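Local coordinates for cyclic nucleotide-binding domain (CNMP-BD) protein (Geobacter metallireducens, PDB 3MDP) that probably binds a cyclic nucleotide through a double-stranded beta-helix domain and may act as a DNA-binding transcription factor, at residues Asn44-Leu52 against Asp109-Glu117; Met51-Tyr62 against Ser97-Val108. All coordinates share one frame; numbering follows the deposited sequence. Where two conformers were deposited one is given.

Interaction 1 (Asn44-Leu52 against Asp109-Glu117); sequences NSKADNLML and DINGARLRE. With EDO (1,2-ethanediol), chain C.
Arg-116 reaches back from the first turns of helix 112-121 to the loop ahead of strand 49-52 and holds it with two nitrogens. NH1 donates to Ala-47 O at 2.8 Å, and NH2 meets Asp-48 OD1 at 2.9 Å in a salt bridge that arrives nearly head-on to the carboxylate C-O bond. Both acceptors sit at the edge of the guanidinium, close to its plane. The bend at chi3 (-64°) turns this edge toward the loop. One face of the guanidinium lies against Gly-112 O and Ala-113 CA, while Lys-46 NZ stands over the opposite face, 3.8 Å from Arg-116 NH2. At the first residue of the helix, Gly-112 N donates to Asp-48 O from well above the carbonyl plane, and the two strands pair antiparallel, with Leu-50 and Ile-110 exchanging both backbone bonds. On one side of this ladder Asn-49 ND2 gives a fairly straight bond to the syn lone pair of Asp-109 OD1 (2.7 Å), the amide and carboxylate planes being 46° apart. On the other side Leu-50 CD2 touches Leu-115 CD1 at 3.6 Å, the two side chains crossing at about a right angle, and Phe-13 of helix 12-15 packs on Leu-50. Farther out, Asn-111 caps the helix, its OD1 accepting from Arg-114 N at 2.9 Å. Lys-32 forms a salt bridge with Asp-109 OD2, and Arg-116 also donates from NH1 to Ser-88 O and makes a cation-pi contact with Tyr-93. Asp-48 probably balances part of the Arg-116 charge and so eases the closeness of the Lys-46 ammonium, and the start of the helix is tied to the loop before strand 49-55 and to that strand's first residues through charged and backbone bonds together.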
loop_
_atom_site.group_PDB
_atom_site.type_symbol
_atom_site.label_atom_id
_atom_site.label_comp_id
_atom_site.label_asym_id
_atom_site.label_seq_id
_atom_site.Cartn_x
_atom_site.Cartn_y
_atom_site.Cartn_z
ATOM N N ASN A 44 11.229 -13.483 4.207
ATOM C CA ASN A 44 12.213 -13.083 5.207
ATOM C C ASN A 44 13.545 -12.618 4.650
ATOM O O ASN A 44 14.356 -12.102 5.402
ATOM C CB ASN A 44 12.392 -14.150 6.295
ATOM C CG ASN A 44 11.125 -14.353 7.089
ATOM O OD1 ASN A 44 10.402 -13.388 7.381
ATOM N ND2 ASN A 44 10.820 -15.593 7.409
ATOM N N SER A 45 13.763 -12.744 3.347
ATOM C CA SER A 45 14.988 -12.218 2.737
ATOM C C SER A 45 14.872 -10.720 2.615
ATOM O O SER A 45 13.766 -10.178 2.461
ATOM C CB SER A 45 15.261 -12.807 1.339
ATOM O OG SER A 45 15.578 -14.179 1.397
ATOM N N LYS A 46 16.026 -10.052 2.631
ATOM C CA LYS A 46 16.093 -8.620 2.368
ATOM C C LYS A 46 15.474 -8.332 1.011
ATOM O O LYS A 46 15.812 -8.970 0.013
ATOM C CB LYS A 46 17.545 -8.131 2.420
ATOM C CG LYS A 46 17.751 -6.630 2.310
ATOM C CD LYS A 46 17.122 -5.820 3.456
ATOM C CE LYS A 46 17.821 -4.475 3.595
ATOM N NZ LYS A 46 16.840 -3.401 3.732
ATOM N N ALA A 47 14.560 -7.379 0.973
ATOM C CA ALA A 47 13.818 -7.081 -0.242
ATOM C C ALA A 47 14.639 -6.149 -1.149
ATOM O O ALA A 47 14.473 -4.948 -1.117
ATOM C CB ALA A 47 12.442 -6.468 0.089
ATOM N N ASP A 48 15.551 -6.725 -1.926
ATOM C CA ASP A 48 16.437 -5.937 -2.756
ATOM C C ASP A 48 16.005 -5.859 -4.228
ATOM O O ASP A 48 16.717 -5.253 -5.039
ATOM C CB ASP A 48 17.873 -6.486 -2.637
ATOM C CG ASP A 48 18.571 -6.015 -1.357
ATOM O OD1 ASP A 48 18.195 -4.961 -0.805
ATOM O OD2 ASP A 48 19.495 -6.702 -0.922
ATOM N N ASN A 49 14.838 -6.429 -4.559
ATOM C CA ASN A 49 14.326 -6.468 -5.938
ATOM C C ASN A 49 12.819 -6.218 -5.996
ATOM O O ASN A 49 12.042 -6.930 -5.341
ATOM C CB ASN A 49 14.621 -7.822 -6.574
ATOM C CG ASN A 49 16.110 -8.134 -6.614
ATOM O OD1 ASN A 49 16.678 -8.610 -5.633
ATOM N ND2 ASN A 49 16.753 -7.838 -7.742
ATOM N N LEU A 50 12.424 -5.181 -6.742
ATOM C CA LEU A 50 11.032 -4.901 -7.029
ATOM C C LEU A 50 10.820 -5.409 -8.465
ATOM O O LEU A 50 11.655 -5.170 -9.340
ATOM C CB LEU A 50 10.757 -3.409 -6.903
ATOM C CG LEU A 50 9.323 -2.987 -7.222
ATOM C CD1 LEU A 50 8.385 -3.512 -6.144
ATOM C CD2 LEU A 50 9.221 -1.486 -7.382
HETATM N N MSE A 51 9.756 -6.161 -8.685
HETATM C CA MSE A 51 9.526 -6.743 -10.007
HETATM C C MSE A 51 8.196 -6.329 -10.608
HETATM O O MSE A 51 7.221 -6.107 -9.892
HETATM C CB MSE A 51 9.652 -8.263 -9.953
HETATM C CG MSE A 51 11.087 -8.668 -9.831
HETATM SE SE MSE A 51 11.226 -10.518 -9.371
HETATM C CE MSE A 51 13.183 -10.676 -9.226
ATOM N N LEU A 52 8.200 -6.157 -11.921
ATOM C CA LEU A 52 6.986 -5.949 -12.733
ATOM C C LEU A 52 6.860 -7.215 -13.587
ATOM O O LEU A 52 7.807 -7.604 -14.263
ATOM C CB LEU A 52 7.111 -4.722 -13.654
ATOM C CG LEU A 52 6.038 -4.614 -14.756
ATOM C CD1 LEU A 52 4.712 -4.178 -14.151
ATOM C CD2 LEU A 52 6.518 -3.646 -15.855
ATOM N N ASP A 109 13.150 -6.452 -13.454
ATOM C CA ASP A 109 13.766 -6.544 -12.123
ATOM C C ASP A 109 14.457 -5.210 -11.801
ATOM O O ASP A 109 15.414 -4.805 -12.460
ATOM C CB ASP A 109 14.760 -7.717 -12.135
ATOM C CG ASP A 109 15.466 -7.955 -10.797
ATOM O OD1 ASP A 109 15.146 -7.301 -9.803
ATOM O OD2 ASP A 109 16.391 -8.806 -10.772
ATOM N N ILE A 110 13.934 -4.532 -10.799
ATOM C CA ILE A 110 14.378 -3.208 -10.402
ATOM C C ILE A 110 15.167 -3.310 -9.095
ATOM O O ILE A 110 14.752 -4.004 -8.163
ATOM C CB ILE A 110 13.186 -2.245 -10.247
ATOM C CG1 ILE A 110 12.267 -2.371 -11.464
ATOM C CG2 ILE A 110 13.702 -0.800 -10.043
ATOM C CD1 ILE A 110 10.933 -1.683 -11.332
ATOM N N ASN A 111 16.296 -2.624 -9.050
ATOM C CA ASN A 111 17.187 -2.621 -7.890
ATOM C C ASN A 111 16.532 -1.868 -6.740
ATOM O O ASN A 111 16.394 -0.640 -6.788
ATOM C CB ASN A 111 18.542 -1.999 -8.270
ATOM C CG ASN A 111 19.585 -2.111 -7.145
ATOM O OD1 ASN A 111 19.280 -1.862 -5.994
ATOM N ND2 ASN A 111 20.807 -2.480 -7.494
ATOM N N GLY A 112 16.083 -2.612 -5.732
ATOM C CA GLY A 112 15.356 -2.020 -4.623
ATOM C C GLY A 112 16.231 -1.127 -3.742
ATOM O O GLY A 112 15.771 -0.096 -3.265
ATOM N N ALA A 113 17.496 -1.502 -3.536
ATOM C CA ALA A 113 18.407 -0.660 -2.753
ATOM C C ALA A 113 18.546 0.707 -3.400
ATOM O O ALA A 113 18.498 1.731 -2.718
ATOM C CB ALA A 113 19.788 -1.331 -2.592
ATOM N N ARG A 114 18.668 0.728 -4.729
ATOM C CA ARG A 114 18.715 1.989 -5.473
ATOM C C ARG A 114 17.424 2.762 -5.364
ATOM O O ARG A 114 17.449 3.990 -5.182
ATOM C CB ARG A 114 19.067 1.767 -6.948
ATOM C CG ARG A 114 20.472 1.351 -7.205
ATOM C CD ARG A 114 21.465 2.400 -6.650
ATOM N NE ARG A 114 22.800 2.256 -7.212
ATOM C CZ ARG A 114 23.912 2.807 -6.708
ATOM N NH1 ARG A 114 23.888 3.553 -5.614
ATOM N NH2 ARG A 114 25.064 2.612 -7.321
ATOM N N LEU A 115 16.277 2.080 -5.445
ATOM C CA LEU A 115 14.996 2.810 -5.330
ATOM C C LEU A 115 14.880 3.478 -3.979
ATOM O O LEU A 115 14.333 4.587 -3.853
ATOM C CB LEU A 115 13.796 1.887 -5.516
ATOM C CG LEU A 115 13.405 1.479 -6.920
ATOM C CD1 LEU A 115 12.225 0.504 -6.849
ATOM C CD2 LEU A 115 13.087 2.706 -7.808
ATOM N N ARG A 116 15.336 2.776 -2.955
ATOM C CA ARG A 116 15.320 3.338 -1.606
ATOM C C ARG A 116 16.191 4.590 -1.510
ATOM O O ARG A 116 15.756 5.581 -0.920
ATOM C CB ARG A 116 15.702 2.287 -0.557
ATOM C CG ARG A 116 14.598 1.258 -0.345
ATOM C CD ARG A 116 14.822 0.330 0.837
ATOM N NE ARG A 116 15.998 -0.537 0.701
ATOM C CZ ARG A 116 16.034 -1.736 0.126
ATOM N NH1 ARG A 116 14.961 -2.276 -0.439
ATOM N NH2 ARG A 116 17.186 -2.398 0.090
ATOM N N GLU A 117 17.378 4.577 -2.118
ATOM C CA GLU A 117 18.287 5.745 -2.089
ATOM C C GLU A 117 17.649 6.920 -2.772
ATOM O O GLU A 117 17.669 8.052 -2.264
ATOM C CB GLU A 117 19.592 5.477 -2.827
ATOM C CG GLU A 117 20.554 4.634 -2.070
ATOM C CD GLU A 117 21.709 4.137 -2.922
ATOM O OE1 GLU A 117 21.946 4.626 -4.055
ATOM O OE2 GLU A 117 22.392 3.215 -2.453
HETATM C C1 EDO C . 18.203 -5.837 -9.924
HETATM O O1 EDO C . 19.338 -5.376 -9.169
HETATM C C2 EDO C . 18.475 -5.734 -11.415
HETATM O O2 EDO C . 18.178 -4.406 -11.812
#

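Interaction 2 (Met51-Tyr62 against Ser97-Val108); sequences MLLLEGGVELFY and SSARATKPVRVV
Glu-55 OE1 is gripped by two nitrogens of Arg-106, NE at 2.6 Å and NH2 at 3.0 Å. The arginine approaches side-on, with the oxygen near the guanidinium plane, although the carboxylate itself is turned 62° from that plane. Glu-31 of strand 29-34 takes the remaining NH1 in a second salt bridge. The same arginine marks a classic beta bulge: its carbonyl O accepts from both Leu-54 N (2.8 Å) and Glu-55 N (3.2 Å), and the extra residue sends Leu-54 toward the partner strand, where CD1 meets Val-108 CG2. On the other face of the sheet Leu-53 CD1 packs on Val-105 CG1. Beyond the bulge the chain passes through Gly-56 and Gly-57, where Thr-102 N donates to Gly-57 O, and a second antiparallel ladder begins. There the ring of Phe-61 lies sandwiched between Arg-100 and Ser-98. The Arg-100 guanidinium stacks flat on one face, its CZ 3.8 Å from the ring centroid and the planes 10° apart, a cation-pi contact; Ser-98 CB makes a CH-pi contact with the opposite face. A first torsion of 65° swings Arg-100 CG between its backbone N and carbonyl carbon, and from there the extended chain runs along the ring to deliver the guanidinium over it. The reverse face of this ladder is apolar, with Leu-60 CD2 against Ala-99 CB at 3.5 Å. Ser-98 OG bonds a water, which reaches Phe-61 O only weakly, and also bonds the backbone N of Glu-43. Two successive antiparallel ladders between the same pair of chain segments, placed in different four-stranded sheets, are characteristic of the double-stranded beta-helix, or jelly roll, of cyclic nucleotide-binding domains.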
loop_
_atom_site.group_PDB
_atom_site.type_symbol
_atom_site.label_atom_id
_atom_site.label_comp_id
_atom_site.label_asym_id
_atom_site.label_seq_id
_atom_site.Cartn_x
_atom_site.Cartn_y
_atom_site.Cartn_z
HETATM N N MSE A 51 9.756 -6.161 -8.685
HETATM C CA MSE A 51 9.526 -6.743 -10.007
HETATM C C MSE A 51 8.196 -6.329 -10.608
HETATM O O MSE A 51 7.221 -6.107 -9.892
HETATM C CB MSE A 51 9.652 -8.263 -9.953
HETATM C CG MSE A 51 11.087 -8.668 -9.831
HETATM SE SE MSE A 51 11.226 -10.518 -9.371
HETATM C CE MSE A 51 13.183 -10.676 -9.226
ATOM N N LEU A 52 8.200 -6.157 -11.921
ATOM C CA LEU A 52 6.986 -5.949 -12.733
ATOM C C LEU A 52 6.860 -7.215 -13.587
ATOM O O LEU A 52 7.807 -7.604 -14.263
ATOM C CB LEU A 52 7.111 -4.722 -13.654
ATOM C CG LEU A 52 6.038 -4.614 -14.756
ATOM C CD1 LEU A 52 4.712 -4.178 -14.151
ATOM C CD2 LEU A 52 6.518 -3.646 -15.855
ATOM N N LEU A 53 5.731 -7.894 -13.481
ATOM C CA LEU A 53 5.497 -9.106 -14.257
ATOM C C LEU A 53 5.114 -8.750 -15.682
ATOM O O LEU A 53 4.124 -8.075 -15.921
ATOM C CB LEU A 53 4.426 -9.955 -13.588
ATOM C CG LEU A 53 4.178 -11.340 -14.172
ATOM C CD1 LEU A 53 5.460 -12.202 -14.217
ATOM C CD2 LEU A 53 3.047 -12.009 -13.398
ATOM N N LEU A 54 5.923 -9.194 -16.627
ATOM C CA LEU A 54 5.664 -8.941 -18.048
ATOM C C LEU A 54 4.913 -10.071 -18.722
ATOM O O LEU A 54 4.078 -9.828 -19.599
ATOM C CB LEU A 54 6.960 -8.705 -18.792
ATOM C CG LEU A 54 7.821 -7.525 -18.338
ATOM C CD1 LEU A 54 9.149 -7.557 -19.054
ATOM C CD2 LEU A 54 7.078 -6.180 -18.593
ATOM N N GLU A 55 5.220 -11.299 -18.325
ATOM C CA GLU A 55 4.672 -12.477 -18.950
ATOM C C GLU A 55 4.705 -13.617 -17.944
ATOM O O GLU A 55 5.636 -13.710 -17.140
ATOM C CB GLU A 55 5.501 -12.851 -20.188
ATOM C CG GLU A 55 4.981 -14.066 -20.940
ATOM C CD GLU A 55 5.998 -14.605 -21.924
ATOM O OE1 GLU A 55 6.866 -13.816 -22.366
ATOM O OE2 GLU A 55 5.935 -15.812 -22.239
ATOM N N GLY A 56 3.665 -14.454 -17.989
ATOM C CA GLY A 56 3.543 -15.628 -17.149
ATOM C C GLY A 56 2.695 -15.422 -15.912
ATOM O O GLY A 56 1.693 -14.690 -15.924
ATOM N N GLY A 57 3.082 -16.089 -14.833
ATOM C CA GLY A 57 2.250 -16.123 -13.647
ATOM C C GLY A 57 3.146 -16.302 -12.442
ATOM O O GLY A 57 4.117 -17.054 -12.491
ATOM N N VAL A 58 2.781 -15.636 -11.353
ATOM C CA VAL A 58 3.501 -15.739 -10.096
ATOM C C VAL A 58 2.537 -15.993 -8.952
ATOM O O VAL A 58 1.437 -15.420 -8.894
ATOM C CB VAL A 58 4.348 -14.484 -9.826
ATOM C CG1 VAL A 58 4.726 -14.369 -8.328
ATOM C CG2 VAL A 58 5.602 -14.491 -10.709
ATOM N N GLU A 59 2.938 -16.890 -8.061
ATOM C CA GLU A 59 2.214 -17.105 -6.817
ATOM C C GLU A 59 3.012 -16.560 -5.637
ATOM O O GLU A 59 4.219 -16.813 -5.508
ATOM C CB GLU A 59 1.915 -18.589 -6.622
ATOM C CG GLU A 59 0.660 -19.035 -7.359
ATOM C CD GLU A 59 0.223 -20.439 -7.003
ATOM O OE1 GLU A 59 0.840 -21.046 -6.095
ATOM O OE2 GLU A 59 -0.738 -20.928 -7.629
ATOM N N LEU A 60 2.346 -15.787 -4.782
ATOM C CA LEU A 60 2.965 -15.360 -3.553
ATOM C C LEU A 60 2.443 -16.323 -2.520
ATOM O O LEU A 60 1.231 -16.563 -2.442
ATOM C CB LEU A 60 2.555 -13.926 -3.242
ATOM C CG LEU A 60 2.919 -12.919 -4.327
ATOM C CD1 LEU A 60 2.549 -11.532 -3.858
ATOM C CD2 LEU A 60 4.454 -13.032 -4.714
ATOM N N PHE A 61 3.350 -16.877 -1.723
ATOM C CA PHE A 61 2.991 -17.937 -0.795
ATOM C C PHE A 61 3.869 -17.967 0.452
ATOM O O PHE A 61 4.912 -17.318 0.513
ATOM C CB PHE A 61 3.098 -19.280 -1.522
ATOM C CG PHE A 61 4.511 -19.665 -1.873
ATOM C CD1 PHE A 61 5.146 -19.106 -2.982
ATOM C CD2 PHE A 61 5.216 -20.565 -1.092
ATOM C CE1 PHE A 61 6.462 -19.450 -3.296
ATOM C CE2 PHE A 61 6.527 -20.916 -1.409
ATOM C CZ PHE A 61 7.145 -20.364 -2.502
ATOM N N TYR A 62 3.418 -18.735 1.437
ATOM C CA TYR A 62 4.238 -19.144 2.595
ATOM C C TYR A 62 4.732 -20.592 2.452
ATOM O O TYR A 62 3.957 -21.485 2.073
ATOM C CB TYR A 62 3.439 -19.063 3.882
ATOM C CG TYR A 62 2.731 -17.746 4.104
ATOM C CD1 TYR A 62 3.368 -16.536 3.862
ATOM C CD2 TYR A 62 1.433 -17.718 4.603
ATOM C CE1 TYR A 62 2.724 -15.339 4.080
ATOM C CE2 TYR A 62 0.776 -16.519 4.837
ATOM C CZ TYR A 62 1.427 -15.337 4.576
ATOM O OH TYR A 62 0.777 -14.159 4.815
ATOM N N SER A 97 6.362 -12.605 1.946
ATOM C CA SER A 97 5.971 -13.876 1.363
ATOM C C SER A 97 7.039 -14.293 0.383
ATOM O O SER A 97 7.876 -13.483 0.008
ATOM C CB SER A 97 4.600 -13.724 0.682
ATOM O OG SER A 97 4.681 -12.875 -0.445
ATOM N N SER A 98 7.028 -15.563 -0.016
ATOM C CA SER A 98 7.853 -16.025 -1.099
ATOM C C SER A 98 7.088 -15.851 -2.406
ATOM O O SER A 98 5.868 -15.669 -2.388
ATOM C CB SER A 98 8.256 -17.483 -0.894
ATOM O OG SER A 98 8.962 -17.643 0.332
ATOM N N ALA A 99 7.825 -15.879 -3.524
ATOM C CA ALA A 99 7.262 -15.818 -4.872
ATOM C C ALA A 99 7.790 -16.952 -5.754
ATOM O O ALA A 99 9.006 -17.207 -5.817
ATOM C CB ALA A 99 7.552 -14.480 -5.523
ATOM N N ARG A 100 6.875 -17.625 -6.448
ATOM C CA ARG A 100 7.271 -18.648 -7.392
ATOM C C ARG A 100 6.547 -18.503 -8.720
ATOM O O ARG A 100 5.369 -18.071 -8.779
ATOM C CB ARG A 100 7.072 -20.044 -6.806
ATOM C CG ARG A 100 5.635 -20.439 -6.505
ATOM C CD ARG A 100 5.569 -21.824 -5.918
ATOM N NE ARG A 100 4.264 -22.018 -5.303
ATOM C CZ ARG A 100 4.031 -22.719 -4.197
ATOM N NH1 ARG A 100 5.009 -23.362 -3.559
ATOM N NH2 ARG A 100 2.792 -22.775 -3.724
ATOM N N ALA A 101 7.263 -18.879 -9.776
ATOM C CA ALA A 101 6.738 -18.877 -11.126
ATOM C C ALA A 101 5.769 -20.052 -11.302
ATOM O O ALA A 101 6.093 -21.195 -10.966
ATOM C CB ALA A 101 7.880 -18.954 -12.139
ATOM N N THR A 102 4.576 -19.778 -11.826
ATOM C CA THR A 102 3.614 -20.858 -12.117
ATOM C C THR A 102 3.544 -21.163 -13.608
ATOM O O THR A 102 2.889 -22.115 -14.012
ATOM C CB THR A 102 2.220 -20.494 -11.610
ATOM O OG1 THR A 102 1.800 -19.300 -12.260
ATOM C CG2 THR A 102 2.264 -20.244 -10.119
ATOM N N LYS A 103 4.207 -20.335 -14.410
ATOM C CA LYS A 103 4.376 -20.541 -15.843
ATOM C C LYS A 103 5.716 -19.910 -16.178
ATOM O O LYS A 103 6.345 -19.311 -15.311
ATOM C CB LYS A 103 3.294 -19.844 -16.705
ATOM C CG LYS A 103 2.048 -19.404 -16.045
ATOM C CD LYS A 103 1.015 -18.999 -17.112
ATOM C CE LYS A 103 -0.226 -18.382 -16.484
ATOM N NZ LYS A 103 -1.420 -18.425 -17.397
ATOM N N PRO A 104 6.146 -20.013 -17.435
ATOM C CA PRO A 104 7.404 -19.331 -17.748
ATOM C C PRO A 104 7.234 -17.826 -17.543
ATOM O O PRO A 104 6.253 -17.255 -17.999
ATOM C CB PRO A 104 7.681 -19.735 -19.206
ATOM C CG PRO A 104 6.925 -21.093 -19.380
ATOM C CD PRO A 104 5.701 -20.939 -18.503
ATOM N N VAL A 105 8.155 -17.211 -16.803
ATOM C CA VAL A 105 8.000 -15.825 -16.344
ATOM C C VAL A 105 9.085 -14.918 -16.947
ATOM O O VAL A 105 10.251 -15.315 -17.035
ATOM C CB VAL A 105 8.030 -15.775 -14.811
ATOM C CG1 VAL A 105 8.473 -14.386 -14.267
ATOM C CG2 VAL A 105 6.670 -16.177 -14.236
ATOM N N ARG A 106 8.672 -13.731 -17.395
ATOM C CA ARG A 106 9.580 -12.593 -17.631
ATOM C C ARG A 106 9.141 -11.409 -16.768
ATOM O O ARG A 106 7.940 -11.099 -16.646
ATOM C CB ARG A 106 9.581 -12.134 -19.087
ATOM C CG ARG A 106 10.129 -13.135 -20.073
ATOM C CD ARG A 106 10.256 -12.548 -21.502
ATOM N NE ARG A 106 8.935 -12.240 -22.062
ATOM C CZ ARG A 106 8.445 -11.018 -22.296
ATOM N NH1 ARG A 106 9.152 -9.917 -22.073
ATOM N NH2 ARG A 106 7.225 -10.898 -22.795
ATOM N N VAL A 107 10.131 -10.741 -16.203
ATOM C CA VAL A 107 9.917 -9.583 -15.347
ATOM C C VAL A 107 10.891 -8.466 -15.717
ATOM O O VAL A 107 11.912 -8.703 -16.364
ATOM C CB VAL A 107 10.137 -9.905 -13.854
ATOM C CG1 VAL A 107 9.232 -11.037 -13.376
ATOM C CG2 VAL A 107 11.663 -10.264 -13.541
ATOM N N VAL A 108 10.507 -7.244 -15.348
ATOM C CA VAL A 108 11.423 -6.175 -15.121
ATOM C C VAL A 108 11.851 -6.257 -13.654
ATOM O O VAL A 108 11.010 -6.167 -12.738
ATOM C CB VAL A 108 10.811 -4.789 -15.361
ATOM C CG1 VAL A 108 11.931 -3.758 -15.186
ATOM C CG2 VAL A 108 10.228 -4.710 -16.800
HETATM O O HOH W 1 4.640 -17.856 -19.978
HETATM O O HOH W 2 7.492 -18.363 2.586
#

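How the interactions relate
The first ladder of interaction 2 continues that of interaction 1 along strands 49-55 and 105-111; its second lies in the other sheet. The two contacts share Met-51 and Leu-52, and their centres are about 15 Å apart. Along the chain, interaction 2 is nested inside the loop closed by interaction 1. Each also comes near a residue that contacts succinate in this protein. The side chain of Ala-47 in interaction 1 is about 4 Å from that of Ser-87, and that of Leu-60 in interaction 2 about 4 Å from that of Arg-140. The side chains of Ser-97 and Ala-47 are about 3 Å and 6 Å from a bound succinate, probably acquired during crystallisation, which may mark the nucleotide pocket.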